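Local atomic coordinates of caprin-2 (Danio rerio, PDB entry 4OUS), a protein that probably takes part in canonical Wnt signalling, through a trimeric C1q domain of the C1q/TNF clan that also binds calcium. Residues A[9-14]-A[124-129]. The protein carries 1 engineered substitution. Sequence-based numbering, arbitrary orientation.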
ATOM      1  N   SER A   9     -13.550   3.166   3.529  1.00  5.87           N
ATOM      2  CA  SER A   9     -12.851   2.783   2.322  1.00  6.30           C
ATOM      3  C   SER A   9     -13.599   3.411   1.163  1.00  5.34           C
ATOM      4  O   SER A   9     -14.745   3.043   0.886  1.00  6.60           O
ATOM      5  CB  SER A   9     -12.773   1.266   2.213  1.00  7.40           C
ATOM      6  OG  SER A   9     -11.817   0.881   1.248  1.00  9.55           O
ATOM      7  N   ALA A  10     -12.958   4.389   0.527  1.00  5.74           N
ATOM      8  CA  ALA A  10     -13.596   5.237  -0.461  1.00  5.93           C
ATOM      9  C   ALA A  10     -12.932   5.098  -1.820  1.00  6.18           C
ATOM     10  O   ALA A  10     -11.764   4.697  -1.919  1.00  6.63           O
ATOM     11  CB  ALA A  10     -13.563   6.683  -0.009  1.00  7.87           C
ATOM     12  N   ALA A  11     -13.674   5.452  -2.863  1.00  6.05           N
ATOM     13  CA  ALA A  11     -13.141   5.433  -4.213  1.00  5.91           C
ATOM     14  C   ALA A  11     -13.736   6.574  -5.012  1.00  6.06           C
ATOM     15  O   ALA A  11     -14.843   7.049  -4.724  1.00  7.35           O
ATOM     16  CB  ALA A  11     -13.422   4.110  -4.894  1.00  7.51           C
ATOM     17  N   ARG A  12     -13.004   7.005  -6.030  1.00  6.41           N
ATOM     18  CA  ARG A  12     -13.508   8.035  -6.910  1.00  7.90           C
ATOM     19  C   ARG A  12     -13.852   7.437  -8.261  1.00  8.14           C
ATOM     20  O   ARG A  12     -13.015   6.783  -8.897  1.00 10.78           O
ATOM     21  CB  ARG A  12     -12.499   9.162  -7.055  1.00 16.44           C
ATOM     22  CG  ARG A  12     -13.186  10.503  -7.109  1.00 23.96           C
ATOM     23  CD  ARG A  12     -12.263  11.565  -7.597  1.00 19.32           C
ATOM     24  NE  ARG A  12     -12.966  12.490  -8.469  1.00 12.89           N
ATOM     25  CZ  ARG A  12     -13.498  13.640  -8.075  1.00 11.69           C
ATOM     26  NH1 ARG A  12     -13.412  14.014  -6.803  1.00 13.80           N
ATOM     27  NH2 ARG A  12     -14.106  14.422  -8.960  1.00 14.76           N
ATOM     28  N   THR A  13     -15.091   7.655  -8.698  1.00  8.52           N
ATOM     29  CA  THR A  13     -15.567   6.994  -9.908  1.00  9.24           C
ATOM     30  C   THR A  13     -15.737   7.945 -11.085  1.00  8.44           C
ATOM     31  O   THR A  13     -16.198   7.535 -12.149  1.00 10.58           O
ATOM     32  CB  THR A  13     -16.904   6.254  -9.670  1.00 11.31           C
ATOM     33  OG1 THR A  13     -17.940   7.199  -9.382  1.00 11.30           O
ATOM     34  CG2 THR A  13     -16.779   5.260  -8.529  1.00 14.64           C
ATOM     35  N   ALA A  14     -15.340   9.196 -10.896  1.00  8.65           N
ATOM     36  CA  ALA A  14     -15.272  10.168 -11.983  1.00  9.12           C
ATOM     37  C   ALA A  14     -13.941  10.900 -11.883  1.00  7.85           C
ATOM     38  O   ALA A  14     -13.365  10.996 -10.800  1.00  8.74           O
ATOM     39  CB  ALA A  14     -16.432  11.144 -11.915  1.00 12.61           C
ATOM     40  N   TYR A 124     -10.096   2.599  -9.408  1.00  6.42           N
ATOM     41  CA  TYR A 124      -8.637   2.616  -9.319  1.00  6.12           C
ATOM     42  C   TYR A 124      -8.121   3.538  -8.218  1.00  5.45           C
ATOM     43  O   TYR A 124      -7.082   3.267  -7.611  1.00  7.32           O
ATOM     44  CB  TYR A 124      -8.027   3.070 -10.644  1.00  7.03           C
ATOM     45  CG  TYR A 124      -8.265   2.139 -11.794  1.00  6.44           C
ATOM     46  CD1 TYR A 124      -7.403   1.084 -12.040  1.00  6.81           C
ATOM     47  CD2 TYR A 124      -9.344   2.318 -12.653  1.00  7.84           C
ATOM     48  CE1 TYR A 124      -7.604   0.224 -13.099  1.00  8.00           C
ATOM     49  CE2 TYR A 124      -9.555   1.458 -13.720  1.00  8.50           C
ATOM     50  CZ  TYR A 124      -8.674   0.419 -13.933  1.00  6.95           C
ATOM     51  OH  TYR A 124      -8.849  -0.455 -14.978  1.00  9.92           O
ATOM     52  N   SER A 125      -8.830   4.639  -7.989  1.00  5.63           N
ATOM     53  CA  SER A 125      -8.366   5.712  -7.120  1.00  5.35           C
ATOM     54  C   SER A 125      -9.115   5.667  -5.806  1.00  5.21           C
ATOM     55  O   SER A 125     -10.334   5.891  -5.771  1.00  5.99           O
ATOM     56  CB  SER A 125      -8.543   7.060  -7.820  1.00  5.79           C
ATOM     57  OG  SER A 125      -7.709   7.116  -8.971  1.00  6.22           O
ATOM     58  N   THR A 126      -8.386   5.357  -4.737  1.00  5.27           N
ATOM     59  CA  THR A 126      -8.955   4.935  -3.468  1.00  5.72           C
ATOM     60  C   THR A 126      -8.270   5.605  -2.279  1.00  4.81           C
ATOM     61  O   THR A 126      -7.110   6.028  -2.351  1.00  5.60           O
ATOM     62  CB  THR A 126      -8.803   3.428  -3.293  1.00  5.98           C
ATOM     63  OG1 THR A 126      -7.403   3.135  -3.355  1.00  6.76           O
ATOM     64  CG2 THR A 126      -9.555   2.656  -4.374  1.00  7.28           C
ATOM     65  N   PHE A 127      -8.986   5.637  -1.164  1.00  5.14           N
ATOM     66  CA  PHE A 127      -8.514   6.245   0.082  1.00  5.09           C
ATOM     67  C   PHE A 127      -9.234   5.539   1.214  1.00  5.27           C
ATOM     68  O   PHE A 127     -10.464   5.503   1.221  1.00  5.53           O
ATOM     69  CB  PHE A 127      -8.829   7.748   0.060  1.00  5.78           C
ATOM     70  CG  PHE A 127      -8.446   8.528   1.312  1.00  5.57           C
ATOM     71  CD1 PHE A 127      -7.345   8.209   2.091  1.00  5.63           C
ATOM     72  CD2 PHE A 127      -9.205   9.638   1.662  1.00  6.31           C
ATOM     73  CE1 PHE A 127      -7.024   8.987   3.202  1.00  6.81           C
ATOM     74  CE2 PHE A 127      -8.889  10.415   2.754  1.00  7.11           C
ATOM     75  CZ  PHE A 127      -7.800  10.092   3.532  1.00  7.30           C
ATOM     76  N   SER A 128      -8.490   4.970   2.156  1.00  5.24           N
ATOM     77  CA  SER A 128      -9.080   4.279   3.293  1.00  5.88           C
ATOM     78  C   SER A 128      -8.360   4.609   4.578  1.00  5.63           C
ATOM     79  O   SER A 128      -7.209   5.053   4.577  1.00  5.76           O
ATOM     80  CB  SER A 128      -9.046   2.761   3.119  1.00  8.55           C
ATOM     81  OG  SER A 128      -9.577   2.372   1.874  1.00  9.31           O
ATOM     82  N   GLY A 129      -9.034   4.340   5.685  1.00  6.16           N
ATOM     83  CA  GLY A 129      -8.444   4.535   6.987  1.00  7.62           C
ATOM     84  C   GLY A 129      -9.162   3.716   8.033  1.00  6.11           C
ATOM     85  O   GLY A 129     -10.336   3.364   7.864  1.00  7.54           O
TER
HETATM   86  O   HOH W   1     -10.879   5.467  -9.957  1.00  8.78           O
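Ala10 and Phe127 face each other as an antiparallel hydrogen-bonded pair: Ala10 N donates to Phe127 O at 2.8 Å, and Phe127 N returns a bond to Ala10 O at 3.0 Å. Two residues on, Arg12 N reaches Ser125 O (2.9 Å). Beyond this point a water replaces the direct return bond, donating to Arg12 O at 2.7 Å and accepting from Ser125 N. The contact illustrates the rule of antiparallel pairing, in which hydrogen-bonded and non-hydrogen-bonded positions alternate and successive side chains fall on opposite faces of the sheet.

Of the non-hydrogen-bonded pairs, Ala11–Thr126 lies between the two sets of bonds and Ser9–Ser128 on the far side of Ala10 and Phe127; here the side chains take over. Ser9 OG, anti to its backbone N (chi1 -165°), meets Ser128 OG tip to tip at 2.8 Å. Each hydroxyl has a further partner on the second subunit, Val99 N for Ser9 and His97 NE2 for Ser128. Thr126 belongs to the same face: its OG1 bonds to Asn96 of that subunit, whereas CG2 approaches Ala11 CB loosely. CA-H...O contacts, Thr126 CA to Ala10 O and Ala11 CA to Ser125 O (both 3.2 Å), accompany the close backbone approach.

On the other face Ala10 CB lies 3.5 Å from Phe127 O, while the Phe127 ring, its CG anti to the backbone N (chi1 178°), packs against Phe55 and Phe57 of strand 51-60 and meets Phe8 edge-to-face. Ser125 shares this face, its OG bonded to Tyr118 O and Leu60 N.

The pairing joins the first and last strands of the C1q jelly roll. Phe127 finds aromatic neighbours within the chain, whereas the hydroxyls of Ser9, Thr126 and Ser128 bond to the second subunit, tying strand pairing to trimer assembly.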